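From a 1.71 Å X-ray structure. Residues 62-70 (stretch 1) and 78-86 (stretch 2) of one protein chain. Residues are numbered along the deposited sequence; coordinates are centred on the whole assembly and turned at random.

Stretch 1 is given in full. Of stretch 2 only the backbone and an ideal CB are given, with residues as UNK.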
# COMPACT_ATOMS: atom_id res chain seq x y z
N ARG C 62 -9.30 -11.67 -14.76
CA ARG C 62 -10.73 -11.34 -14.77
C ARG C 62 -11.60 -12.51 -14.32
O ARG C 62 -12.78 -12.60 -14.69
CB ARG C 62 -11.20 -10.85 -16.15
CG ARG C 62 -10.37 -9.75 -16.74
CD ARG C 62 -10.37 -8.53 -15.91
NE ARG C 62 -11.71 -7.96 -15.75
CZ ARG C 62 -11.94 -6.83 -15.08
NH1 ARG C 62 -10.92 -6.17 -14.54
NH2 ARG C 62 -13.19 -6.37 -14.94
N GLN C 63 -11.06 -13.39 -13.48
CA GLN C 63 -11.90 -14.47 -12.97
C GLN C 63 -11.59 -14.77 -11.51
O GLN C 63 -12.07 -15.78 -10.97
CB GLN C 63 -11.75 -15.73 -13.85
CG GLN C 63 -10.31 -16.25 -14.06
CD GLN C 63 -10.26 -17.09 -15.32
OE1 GLN C 63 -10.65 -18.26 -15.32
NE2 GLN C 63 -9.81 -16.49 -16.41
N HIS C 64 -10.81 -13.91 -10.87
CA HIS C 64 -10.64 -13.92 -9.43
C HIS C 64 -10.64 -12.49 -8.94
O HIS C 64 -10.28 -11.55 -9.66
CB HIS C 64 -9.32 -14.60 -9.03
CG HIS C 64 -9.23 -16.02 -9.46
ND1 HIS C 64 -8.62 -16.41 -10.63
CD2 HIS C 64 -9.67 -17.15 -8.86
CE1 HIS C 64 -8.68 -17.73 -10.73
NE2 HIS C 64 -9.32 -18.20 -9.68
N LEU C 65 -11.02 -12.33 -7.68
CA LEU C 65 -10.83 -11.09 -6.96
C LEU C 65 -9.89 -11.35 -5.80
O LEU C 65 -9.90 -12.43 -5.20
CB LEU C 65 -12.16 -10.54 -6.44
CG LEU C 65 -13.14 -10.24 -7.61
CD1 LEU C 65 -14.16 -11.36 -7.68
CD2 LEU C 65 -13.80 -8.90 -7.40
N ALA C 66 -9.04 -10.38 -5.51
CA ALA C 66 -8.26 -10.42 -4.27
C ALA C 66 -8.91 -9.42 -3.33
O ALA C 66 -9.12 -8.26 -3.70
CB ALA C 66 -6.80 -10.07 -4.52
N ILE C 67 -9.20 -9.87 -2.11
CA ILE C 67 -9.97 -9.08 -1.16
C ILE C 67 -9.16 -9.00 0.12
O ILE C 67 -8.94 -10.03 0.75
CB ILE C 67 -11.34 -9.72 -0.85
CG1 ILE C 67 -12.14 -10.05 -2.12
CG2 ILE C 67 -12.10 -8.82 0.11
CD1 ILE C 67 -12.58 -8.86 -2.84
N LEU C 68 -8.76 -7.80 0.52
CA LEU C 68 -8.12 -7.59 1.81
C LEU C 68 -9.20 -7.13 2.78
O LEU C 68 -9.74 -6.03 2.64
CB LEU C 68 -6.99 -6.58 1.68
CG LEU C 68 -6.18 -6.38 2.96
CD1 LEU C 68 -5.55 -7.69 3.44
CD2 LEU C 68 -5.14 -5.33 2.65
N TRP C 69 -9.49 -7.97 3.77
CA TRP C 69 -10.69 -7.91 4.59
C TRP C 69 -10.33 -7.40 5.98
O TRP C 69 -9.55 -8.06 6.68
CB TRP C 69 -11.27 -9.31 4.66
CG TRP C 69 -12.63 -9.52 5.25
CD1 TRP C 69 -12.93 -9.95 6.53
CD2 TRP C 69 -13.87 -9.44 4.55
NE1 TRP C 69 -14.29 -10.11 6.65
CE2 TRP C 69 -14.88 -9.82 5.45
CE3 TRP C 69 -14.21 -9.10 3.23
CZ2 TRP C 69 -16.22 -9.83 5.08
CZ3 TRP C 69 -15.55 -9.11 2.88
CH2 TRP C 69 -16.53 -9.47 3.79
N ASN C 70 -10.89 -6.26 6.39
CA ASN C 70 -10.53 -5.72 7.70
C ASN C 70 -11.14 -6.57 8.81
O ASN C 70 -12.33 -6.90 8.76
CB ASN C 70 -11.00 -4.27 7.85
CG ASN C 70 -10.18 -3.31 7.04
OD1 ASN C 70 -9.13 -3.69 6.51
ND2 ASN C 70 -10.64 -2.06 6.94
N UNK C 78 -6.10 -7.37 9.17
CA UNK C 78 -6.81 -7.73 7.95
C UNK C 78 -6.34 -9.11 7.51
O UNK C 78 -5.25 -9.56 7.86
CB UNK C 78 -6.58 -6.69 6.85
N UNK C 79 -7.19 -9.77 6.71
CA UNK C 79 -6.88 -11.08 6.13
C UNK C 79 -7.09 -11.00 4.62
O UNK C 79 -8.07 -10.42 4.16
CB UNK C 79 -7.75 -12.18 6.75
N UNK C 80 -6.17 -11.60 3.87
CA UNK C 80 -6.25 -11.60 2.41
C UNK C 80 -6.92 -12.87 1.91
O UNK C 80 -6.53 -13.97 2.30
CB UNK C 80 -4.86 -11.46 1.79
N UNK C 81 -7.91 -12.71 1.03
CA UNK C 81 -8.61 -13.81 0.40
C UNK C 81 -8.55 -13.66 -1.11
O UNK C 81 -8.57 -12.54 -1.62
CB UNK C 81 -10.06 -13.88 0.88
N UNK C 82 -8.51 -14.79 -1.80
CA UNK C 82 -8.76 -14.85 -3.25
C UNK C 82 -10.13 -15.47 -3.42
O UNK C 82 -10.36 -16.59 -2.96
CB UNK C 82 -7.69 -15.65 -3.99
N UNK C 83 -11.03 -14.75 -4.08
CA UNK C 83 -12.41 -15.19 -4.26
C UNK C 83 -12.62 -15.49 -5.73
O UNK C 83 -12.18 -14.73 -6.59
CB UNK C 83 -13.41 -14.14 -3.76
N UNK C 84 -13.27 -16.60 -6.02
CA UNK C 84 -13.55 -16.94 -7.41
C UNK C 84 -14.55 -15.93 -8.00
O UNK C 84 -15.32 -15.29 -7.29
CB UNK C 84 -14.09 -18.37 -7.52
N UNK C 85 -14.51 -15.78 -9.32
CA UNK C 85 -15.43 -14.84 -9.95
C UNK C 85 -16.89 -15.18 -9.73
O UNK C 85 -17.74 -14.29 -9.65
CB UNK C 85 -15.15 -14.77 -11.45
N UNK C 86 -17.21 -16.47 -9.64
CA UNK C 86 -18.61 -16.82 -9.40
C UNK C 86 -18.97 -16.75 -7.92
O UNK C 86 -20.12 -17.07 -7.55
CB UNK C 86 -18.90 -18.22 -9.94

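The two strands run antiparallel (158°, axes 4.5 Å apart at closest approach); their extended backbones make CA-to-CB directions alternate between two sheet faces: even positions 78 to 82 share one with Ala-66, Leu-68 and Asn-70, odd positions 79 to 83 the other with Leu-65, Ile-67 and Trp-69.

Position 78 is cramped. Its ideal CB lies 3.3 Å from Trp-69 O and 3.7 Å from Leu-68 CD1, and phi/psi of -161/158 is extended. A small residue suits best, alanine or serine. It is Ala-78, whose CB packs on Leu-68 CD1 at 3.7 Å, while its CA approaches Trp-69 O at 3.0 Å in a CA-H...O contact.

At 79 the backbone pairs with Trp-69 (Trp-69 N to 79 O and 79 N to Trp-69 O, both 2.9 Å). The CB is 4.5 Å from Trp-69 O, the nearest atom across, so many strand formers fit, beta-branched ones especially. Thr-79 is found, with chi1 m.

Position 80 looks onto Leu-68 CD1, 4.2 Å from the CB, with the methyl of Ala-66 further along the face. Leucine, isoleucine, valine or methionine would serve. Leu-80, in t,p, brings CD1 to 4.3 Å from Ala-66 CB.

Position 81 lies across from Ile-67, its ideal CB 4.0 Å from Ile-67 O, with Trp-69 diagonal to it on the same face. Two backbone hydrogen bonds join it to Ile-67 (Ile-67 N to 81 O 2.8 Å; 81 N to Ile-67 O 2.9 Å). The indole invites an aromatic, though a long aliphatic would also do. Tyr-81, at chi1 m, sets CE2 3.8 Å from Trp-69 CB and turns its edge toward the Trp-69 face, offset, with planes at 88° and the five-membered ring centroid 5.8 Å from its own.

At 82, opposite Ala-66, the small methyl leaves room, and the CB is 5.4 Å from His-64 CB. Valine, isoleucine or threonine fits; Val-82, at chi1 t, places CG1 4.0 Å from His-64 CB.

Position 83 pairs with Leu-65 (Leu-65 N to 83 O 2.9 Å; 83 N to Leu-65 O 2.8 Å). Its CB is 4.6 Å from Ile-67 CG1, and that apolar side chain favours valine, isoleucine or leucine. Val-83 supplies CG2, 3.8 Å from Ile-67 CG1.

At 84 the CB points away, so small or polar residues are all plausible. The Ser-84 hydroxyl donates to the side chain at 86.

At 85 the -61/-33 backbone does not demand glycine, and the 3.3 Å approach of the ideal CB to Gln-63 O only favours a small residue: glycine, alanine or serine would suit. Gly-85 has no CB to make that approach; its N donates to Gln-63 O at 2.9 Å.

Position 86 points away, with nothing of stretch 1 within 5.5 Å of its CB; stretch 1 sets no preference. Asp-86 OD1 accepts from Ser-84 OG at 2.7 Å.

Stretch 2 78-86: ATLYVVSGD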
# COMPACT_ATOMS: atom_id res chain seq x y z
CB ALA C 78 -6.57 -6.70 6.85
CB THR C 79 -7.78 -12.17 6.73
OG1 THR C 79 -7.59 -12.23 8.16
CG2 THR C 79 -7.46 -13.53 6.13
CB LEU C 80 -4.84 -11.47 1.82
CG LEU C 80 -4.75 -11.55 0.30
CD1 LEU C 80 -5.50 -10.39 -0.39
CD2 LEU C 80 -3.26 -11.62 -0.11
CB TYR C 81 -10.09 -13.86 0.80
CG TYR C 81 -10.30 -14.01 2.28
CD1 TYR C 81 -10.33 -15.27 2.87
CD2 TYR C 81 -10.43 -12.89 3.10
CE1 TYR C 81 -10.52 -15.41 4.24
CE2 TYR C 81 -10.62 -13.01 4.46
CZ TYR C 81 -10.66 -14.28 5.03
OH TYR C 81 -10.85 -14.42 6.39
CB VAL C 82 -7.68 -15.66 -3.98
CG1 VAL C 82 -8.06 -15.83 -5.46
CG2 VAL C 82 -6.35 -14.96 -3.86
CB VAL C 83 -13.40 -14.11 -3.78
CG1 VAL C 83 -14.83 -14.55 -3.97
CG2 VAL C 83 -13.12 -13.72 -2.30
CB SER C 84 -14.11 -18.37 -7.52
OG SER C 84 -15.36 -18.49 -6.86
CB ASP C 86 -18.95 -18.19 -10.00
CG ASP C 86 -18.20 -19.35 -9.39
OD1 ASP C 86 -17.41 -19.16 -8.45
OD2 ASP C 86 -18.42 -20.48 -9.88
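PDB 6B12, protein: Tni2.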